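Local coordinates for protein putative phosphosugar isomerase (Silicibacter pomeroyi DSS-3, PDB 3FJ1) that is of unconfirmed function but carries two SIS domains and so probably binds a phosphosugar, as in sugar isomerases of the GlmS type, at residues 4-7 with 8-12; 36-40 with 41-45. One frame throughout, in Å; residues are numbered along the deposited sequence.

Contact 1. Residues 4-7 with 8-12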
ATOM      1  N   GLN A   4       2.448  13.360  38.797  1.00 13.44           N
ATOM      2  CA  GLN A   4       1.902  12.211  38.104  1.00 13.48           C
ATOM      3  C   GLN A   4       2.977  11.702  37.133  1.00 15.62           C
ATOM      4  O   GLN A   4       3.659  12.484  36.471  1.00 17.21           O
ATOM      5  CB  GLN A   4       0.643  12.633  37.329  1.00 13.24           C
ATOM      6  CG  GLN A   4      -0.423  13.363  38.208  1.00 12.42           C
ATOM      7  CD  GLN A   4      -1.546  13.997  37.399  1.00 12.43           C
ATOM      8  OE1 GLN A   4      -1.411  14.253  36.196  1.00 11.42           O
ATOM      9  NE2 GLN A   4      -2.666  14.254  38.066  1.00 11.08           N
ATOM     10  N   HIS A   5       3.153  10.399  37.054  1.00 16.55           N
ATOM     11  CA  HIS A   5       4.209   9.878  36.198  1.00 17.17           C
ATOM     12  C   HIS A   5       3.606   8.919  35.189  1.00 16.98           C
ATOM     13  O   HIS A   5       4.069   7.771  35.025  1.00 17.85           O
ATOM     14  CB  HIS A   5       5.308   9.217  37.030  1.00 18.08           C
ATOM     15  CG  HIS A   5       6.084  10.180  37.883  1.00 18.67           C
ATOM     16  ND1 HIS A   5       7.051  11.024  37.369  1.00 19.40           N
ATOM     17  CD2 HIS A   5       6.027  10.441  39.212  1.00 18.94           C
ATOM     18  CE1 HIS A   5       7.559  11.755  38.348  1.00 19.25           C
ATOM     19  NE2 HIS A   5       6.960  11.415  39.476  1.00 19.10           N
ATOM     20  N   ILE A   6       2.562   9.407  34.533  1.00 16.13           N
ATOM     21  CA  ILE A   6       1.857   8.669  33.486  1.00 14.94           C
ATOM     22  C   ILE A   6       2.046   9.420  32.188  1.00 14.35           C
ATOM     23  O   ILE A   6       1.779  10.621  32.123  1.00 13.63           O
ATOM     24  CB  ILE A   6       0.368   8.532  33.844  1.00 15.01           C
ATOM     25  CG1 ILE A   6       0.243   7.704  35.132  1.00 15.07           C
ATOM     26  CG2 ILE A   6      -0.422   7.941  32.674  1.00 13.88           C
ATOM     27  CD1 ILE A   6      -1.148   7.645  35.707  1.00 16.11           C
ATOM     28  N   THR A   7       2.490   8.711  31.140  1.00 13.30           N
ATOM     29  CA  THR A   7       2.720   9.329  29.842  1.00 12.42           C
ATOM     30  C   THR A   7       1.401   9.734  29.171  1.00 12.24           C
ATOM     31  O   THR A   7       0.362   9.127  29.421  1.00 10.75           O
ATOM     32  CB  THR A   7       3.440   8.370  28.834  1.00 12.15           C
ATOM     33  OG1 THR A   7       2.593   7.241  28.539  1.00 11.76           O
ATOM     34  CG2 THR A   7       4.831   7.876  29.388  1.00 12.12           C
ATOM     35  N   ARG A   8       1.460  10.718  28.285  1.00 11.92           N
ATOM     36  CA  ARG A   8       0.283  11.121  27.538  0.50 11.23           C
ATOM     37  C   ARG A   8      -0.227   9.937  26.713  1.00 11.89           C
ATOM     38  O   ARG A   8      -1.419   9.738  26.560  1.00 11.08           O
ATOM     39  CB  ARG A   8       0.592  12.339  26.654  0.50 10.67           C
ATOM     40  CG  ARG A   8      -0.619  12.978  25.986  0.50  9.96           C
ATOM     41  CD  ARG A   8      -1.671  13.448  27.004  0.50  8.73           C
ATOM     42  NE  ARG A   8      -1.257  14.656  27.718  0.50  8.00           N
ATOM     43  CZ  ARG A   8      -1.860  15.139  28.801  0.50  7.29           C
ATOM     44  NH1 ARG A   8      -2.902  14.501  29.324  0.50  5.95           N
ATOM     45  NH2 ARG A   8      -1.386  16.253  29.372  0.50  6.97           N
HETATM   46  N   MSE A   9       0.697   9.145  26.184  1.00 12.18           N
HETATM   47  CA  MSE A   9       0.314   7.971  25.396  1.00 12.04           C
HETATM   48  C   MSE A   9      -0.526   7.041  26.243  1.00 11.57           C
HETATM   49  O   MSE A   9      -1.575   6.571  25.808  1.00 11.45           O
HETATM   50  CB  MSE A   9       1.543   7.229  24.873  1.00 11.97           C
HETATM   51  CG  MSE A   9       1.193   6.060  24.016  1.00 12.54           C
HETATM   52 SE   MSE A   9       2.786   5.230  23.237  1.00 13.58          SE
HETATM   53  CE  MSE A   9       1.933   3.734  22.283  1.00 11.95           C
ATOM     54  N   ARG A  10      -0.077   6.771  27.468  1.00 12.16           N
ATOM     55  CA  ARG A  10      -0.848   5.895  28.364  1.00 12.14           C
ATOM     56  C   ARG A  10      -2.196   6.497  28.748  1.00 11.87           C
ATOM     57  O   ARG A  10      -3.184   5.782  28.815  1.00 11.39           O
ATOM     58  CB  ARG A  10      -0.069   5.535  29.628  1.00 12.90           C
ATOM     59  CG  ARG A  10      -0.781   4.480  30.497  1.00 13.06           C
ATOM     60  CD  ARG A  10      -0.848   3.094  29.831  1.00 13.47           C
ATOM     61  NE  ARG A  10      -2.144   2.457  30.030  1.00 13.82           N
ATOM     62  CZ  ARG A  10      -2.460   1.242  29.582  1.00 13.60           C
ATOM     63  NH1 ARG A  10      -1.552   0.481  28.987  1.00 13.87           N
ATOM     64  NH2 ARG A  10      -3.668   0.761  29.794  1.00 14.24           N
ATOM     65  N   ARG A  11      -2.232   7.797  29.031  1.00 12.01           N
ATOM     66  CA  ARG A  11      -3.488   8.464  29.376  1.00 12.25           C
ATOM     67  C   ARG A  11      -4.493   8.216  28.242  1.00 11.85           C
ATOM     68  O   ARG A  11      -5.651   7.921  28.477  1.00 11.43           O
ATOM     69  CB  ARG A  11      -3.305   9.981  29.471  1.00 12.79           C
ATOM     70  CG  ARG A  11      -2.458  10.503  30.614  1.00 13.60           C
ATOM     71  CD  ARG A  11      -3.212  10.529  31.868  1.00 14.24           C
ATOM     72  NE  ARG A  11      -2.449  11.096  32.984  1.00 14.16           N
ATOM     73  CZ  ARG A  11      -2.764  10.908  34.253  1.00 13.95           C
ATOM     74  NH1 ARG A  11      -3.790  10.135  34.576  1.00 13.98           N
ATOM     75  NH2 ARG A  11      -2.013  11.447  35.210  1.00 14.18           N
ATOM     76  N   GLU A  12      -4.011   8.330  27.014  1.00 11.17           N
ATOM     77  CA  GLU A  12      -4.938   8.238  25.924  0.50 10.31           C
ATOM     78  C   GLU A  12      -5.364   6.781  25.680  1.00 10.77           C
ATOM     79  O   GLU A  12      -6.531   6.545  25.379  1.00 10.41           O
ATOM     80  CB  GLU A  12      -4.444   9.082  24.750  0.50  9.90           C
ATOM     81  CG  GLU A  12      -4.483  10.559  25.197  0.50  9.02           C
ATOM     82  CD  GLU A  12      -3.923  11.576  24.223  0.50  8.76           C
ATOM     83  OE1 GLU A  12      -3.679  11.251  23.047  0.50  8.23           O
ATOM     84  OE2 GLU A  12      -3.767  12.747  24.644  0.50  8.00           O
TER
HETATM   85  O   HOH W   1      -0.247  13.227  33.160  0.67 15.26           O

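Contact 2. Residues 36-40 with 41-45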
ATOM      1  N   ALA A  36     -28.799   4.890   6.180  1.00 10.76           N
ATOM      2  CA  ALA A  36     -30.109   4.944   5.522  1.00 10.40           C
ATOM      3  C   ALA A  36     -29.970   5.532   4.100  1.00 10.39           C
ATOM      4  O   ALA A  36     -30.508   4.989   3.130  1.00 10.45           O
ATOM      5  CB  ALA A  36     -31.115   5.722   6.364  1.00 10.30           C
ATOM      6  N   VAL A  37     -29.208   6.619   3.987  1.00 10.44           N
ATOM      7  CA  VAL A  37     -28.900   7.228   2.687  1.00 10.95           C
ATOM      8  C   VAL A  37     -28.203   6.201   1.781  1.00 11.01           C
ATOM      9  O   VAL A  37     -28.533   6.078   0.608  1.00 11.07           O
ATOM     10  CB  VAL A  37     -28.043   8.499   2.859  1.00 11.38           C
ATOM     11  CG1 VAL A  37     -27.540   9.000   1.502  1.00 12.04           C
ATOM     12  CG2 VAL A  37     -28.853   9.614   3.601  1.00 11.60           C
ATOM     13  N   LEU A  38     -27.241   5.452   2.322  1.00 11.30           N
ATOM     14  CA  LEU A  38     -26.523   4.447   1.527  1.00 11.61           C
ATOM     15  C   LEU A  38     -27.424   3.291   1.087  1.00 11.91           C
ATOM     16  O   LEU A  38     -27.296   2.810  -0.023  1.00 11.94           O
ATOM     17  CB  LEU A  38     -25.302   3.907   2.304  1.00 12.35           C
ATOM     18  CG  LEU A  38     -24.173   4.931   2.529  1.00 11.87           C
ATOM     19  CD1 LEU A  38     -23.122   4.394   3.530  1.00 11.99           C
ATOM     20  CD2 LEU A  38     -23.529   5.319   1.161  1.00 12.48           C
ATOM     21  N   ARG A  39     -28.352   2.859   1.935  1.00 12.97           N
ATOM     22  CA  ARG A  39     -29.232   1.757   1.541  1.00 14.05           C
ATOM     23  C   ARG A  39     -30.131   2.245   0.406  1.00 14.34           C
ATOM     24  O   ARG A  39     -30.456   1.501  -0.518  1.00 15.11           O
ATOM     25  CB  ARG A  39     -30.061   1.234   2.717  1.00 15.16           C
ATOM     26  CG  ARG A  39     -29.288   0.326   3.656  1.00 16.28           C
ATOM     27  CD  ARG A  39     -30.222  -0.407   4.611  1.00 17.41           C
ATOM     28  NE  ARG A  39     -31.028   0.509   5.399  1.00 18.00           N
ATOM     29  CZ  ARG A  39     -30.645   1.125   6.519  1.00 18.43           C
ATOM     30  NH1 ARG A  39     -29.447   0.955   7.040  1.00 19.11           N
ATOM     31  NH2 ARG A  39     -31.487   1.930   7.128  1.00 19.33           N
ATOM     32  N   LEU A  40     -30.522   3.515   0.471  1.00 13.93           N
ATOM     33  CA  LEU A  40     -31.359   4.116  -0.554  1.00 13.89           C
ATOM     34  C   LEU A  40     -30.592   4.345  -1.864  1.00 13.79           C
ATOM     35  O   LEU A  40     -31.036   3.905  -2.917  1.00 13.64           O
ATOM     36  CB  LEU A  40     -31.937   5.430  -0.027  1.00 13.75           C
ATOM     37  CG  LEU A  40     -32.807   6.255  -0.961  1.00 13.48           C
ATOM     38  CD1 LEU A  40     -33.958   5.417  -1.568  1.00 13.24           C
ATOM     39  CD2 LEU A  40     -33.313   7.449  -0.172  1.00 13.07           C
ATOM     40  N   ARG A  41     -29.461   5.040  -1.795  1.00 13.92           N
ATOM     41  CA  ARG A  41     -28.643   5.299  -2.991  1.00 14.93           C
ATOM     42  C   ARG A  41     -28.072   3.998  -3.571  1.00 14.79           C
ATOM     43  O   ARG A  41     -27.896   3.902  -4.775  1.00 14.31           O
ATOM     44  CB  ARG A  41     -27.508   6.290  -2.716  1.00 15.78           C
ATOM     45  CG  ARG A  41     -27.932   7.669  -2.208  1.00 16.70           C
ATOM     46  CD  ARG A  41     -28.794   8.463  -3.206  1.00 17.93           C
ATOM     47  NE  ARG A  41     -29.051   9.799  -2.644  1.00 18.51           N
ATOM     48  CZ  ARG A  41     -30.223  10.295  -2.231  1.00 18.92           C
ATOM     49  NH1 ARG A  41     -31.370   9.632  -2.345  1.00 18.24           N
ATOM     50  NH2 ARG A  41     -30.234  11.524  -1.707  1.00 19.44           N
ATOM     51  N   ASP A  42     -27.724   3.040  -2.708  1.00 14.97           N
ATOM     52  CA  ASP A  42     -27.303   1.703  -3.138  1.00 15.36           C
ATOM     53  C   ASP A  42     -26.080   1.752  -4.077  1.00 14.62           C
ATOM     54  O   ASP A  42     -26.120   1.222  -5.188  1.00 13.74           O
ATOM     55  CB  ASP A  42     -28.497   1.009  -3.820  1.00 16.73           C
ATOM     56  CG  ASP A  42     -28.437  -0.521  -3.755  1.00 18.24           C
ATOM     57  OD1 ASP A  42     -27.485  -1.080  -3.173  1.00 18.77           O
ATOM     58  OD2 ASP A  42     -29.409  -1.165  -4.239  1.00 19.65           O
ATOM     59  N   PRO A  43     -24.983   2.390  -3.636  1.00 14.18           N
ATOM     60  CA  PRO A  43     -23.782   2.467  -4.501  1.00 14.30           C
ATOM     61  C   PRO A  43     -23.172   1.075  -4.768  1.00 14.75           C
ATOM     62  O   PRO A  43     -23.363   0.145  -3.987  1.00 15.70           O
ATOM     63  CB  PRO A  43     -22.810   3.335  -3.689  1.00 14.54           C
ATOM     64  CG  PRO A  43     -23.279   3.199  -2.257  1.00 14.31           C
ATOM     65  CD  PRO A  43     -24.768   3.030  -2.329  1.00 14.00           C
ATOM     66  N   SER A  44     -22.477   0.949  -5.884  1.00 14.31           N
ATOM     67  CA  SER A  44     -21.909  -0.314  -6.322  1.00 14.74           C
ATOM     68  C   SER A  44     -20.409  -0.411  -6.116  1.00 13.40           C
ATOM     69  O   SER A  44     -19.815  -1.416  -6.438  1.00 13.80           O
ATOM     70  CB  SER A  44     -22.216  -0.547  -7.790  1.00 15.64           C
ATOM     71  OG  SER A  44     -21.822   0.557  -8.578  1.00 17.22           O
ATOM     72  N   PHE A  45     -19.814   0.625  -5.562  1.00 11.83           N
ATOM     73  CA  PHE A  45     -18.405   0.528  -5.193  0.50 11.54           C
ATOM     74  C   PHE A  45     -18.028   1.674  -4.273  1.00 11.24           C
ATOM     75  O   PHE A  45     -18.808   2.604  -4.020  1.00 10.64           O
ATOM     76  CB  PHE A  45     -17.428   0.386  -6.382  0.50 11.14           C
ATOM     77  CG  PHE A  45     -17.242   1.634  -7.184  0.50 11.05           C
ATOM     78  CD1 PHE A  45     -18.141   1.976  -8.170  0.50 10.97           C
ATOM     79  CD2 PHE A  45     -16.146   2.453  -6.967  0.50 10.93           C
ATOM     80  CE1 PHE A  45     -17.964   3.140  -8.941  0.50 11.07           C
ATOM     81  CE2 PHE A  45     -15.956   3.601  -7.723  0.50 11.26           C
ATOM     82  CZ  PHE A  45     -16.869   3.947  -8.710  0.50 11.05           C
TER

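Contact 1. Residues 4-7 with 8-12
Thr7 meets Arg10 across the first turn of a helix, its hydroxyl OG1 lying 2.9 Å from Arg10 N with an N-H...O angle of 159°. This is an N-cap: Thr7 precedes the helix, and its side chain takes up one of the backbone N-H groups at the start of the helix, where the regular i to i+4 carbonyl partners are lacking. OG1 sits between the backbone N and the carbonyl carbon (chi1 64°), which turns it forward over the opening turn and brings it 3.3 Å from Arg10 CB. The first full helical bond follows, from Arg11 N to Thr7 O at 2.9 Å.

A second cluster forms around Arg11. Its chain bends at chi2 and runs back past the start of the helix, crossing Ile6 at about a right angle. Ile6 CD1 lies 3.6 Å above one face of the guanidinium, nearer the border of the group than its centre, while CG2 of the same residue approaches Arg11 NE at 3.8 Å. Gln4 reaches the far end of the group, its OE1 3.0 Å from Arg11 NH2; the amide and guanidinium planes are 58° apart, and Gln4 CB lies in the guanidinium plane at its edge. A water, also in that plane, accepts from Arg11 NE at 3.1 Å and is only weakly linked to Gln4 OE1 and Ile6 O.

Further out, Glu321 bonds to Thr7 OG1, so the capping hydroxyl has partners in two helices. Arg10 directs its guanidinium away from the cap to a salt bridge with Asp14. The contact thus marks the beginning of helix 8-41 at the protein surface, where Met9, a selenomethionine, packs on Val320 and Glu321 of helix 308-326, and Glu12 bonds to Leu148 and Ser149 in a loop.

Contact 2. Residues 36-40 with 41-45
Two backbone hydrogen bonds join Val37 and Leu38 to Arg41, the last helical residue, and Asp42, the first beyond it. Arg41 N donates to Val37 O at 2.8 Å in an almost straight bond (176°), and Asp42 N reaches Leu38 O at 2.7 Å; both have i to i+4 spacing. This is a helix C-terminus: Asp42 has left helical geometry with a positive phi of 58°, and Pro43 next has no N-H to give and so cannot continue the helical bonding.

Side-chain contacts are of van der Waals kind. Pro43 CD lies 3.4 Å from Leu38 O, and its CG makes an apolar contact with Leu38 CD2 at 4.0 Å, the two side chains crossing at about a right angle. Arg41 lays its aliphatic part against the helix, CG 4.0 Å from Val37 CG1. Its bend at chi2 (-63°) helps bring NH1 within 3.6 Å of Leu40 CD2.

Beyond the turn, Leu38 and Pro43 both pack on Trp170 of helix 153-171, and Leu38 also touches Leu94 of strand 93-99 and Leu120 of strand 120-125. Phe45, whose backbone bonds to Leu94, opens strand 45-49, while Asp42 packs on Arg89 of the second subunit.

How the contacts relate
From the N terminus, the chain meets contact 1 where the leading loop enters helix 8-41, and contact 2 where that helix runs out toward strand 45-49. The two are in series: each is a local turn within one continuous stretch, and they neither nest nor cross. Their centres are 42 Å apart and their nearest atoms about 28 Å, on opposite sides of the chain's centre, and helix 8-41 is the element they share. Contact 1 brings the helix start against helix 308-326, near the C-terminal end of the modelled chain. Contact 2 delivers the chain into the parallel sheet that includes strands 45-49 and 93-99.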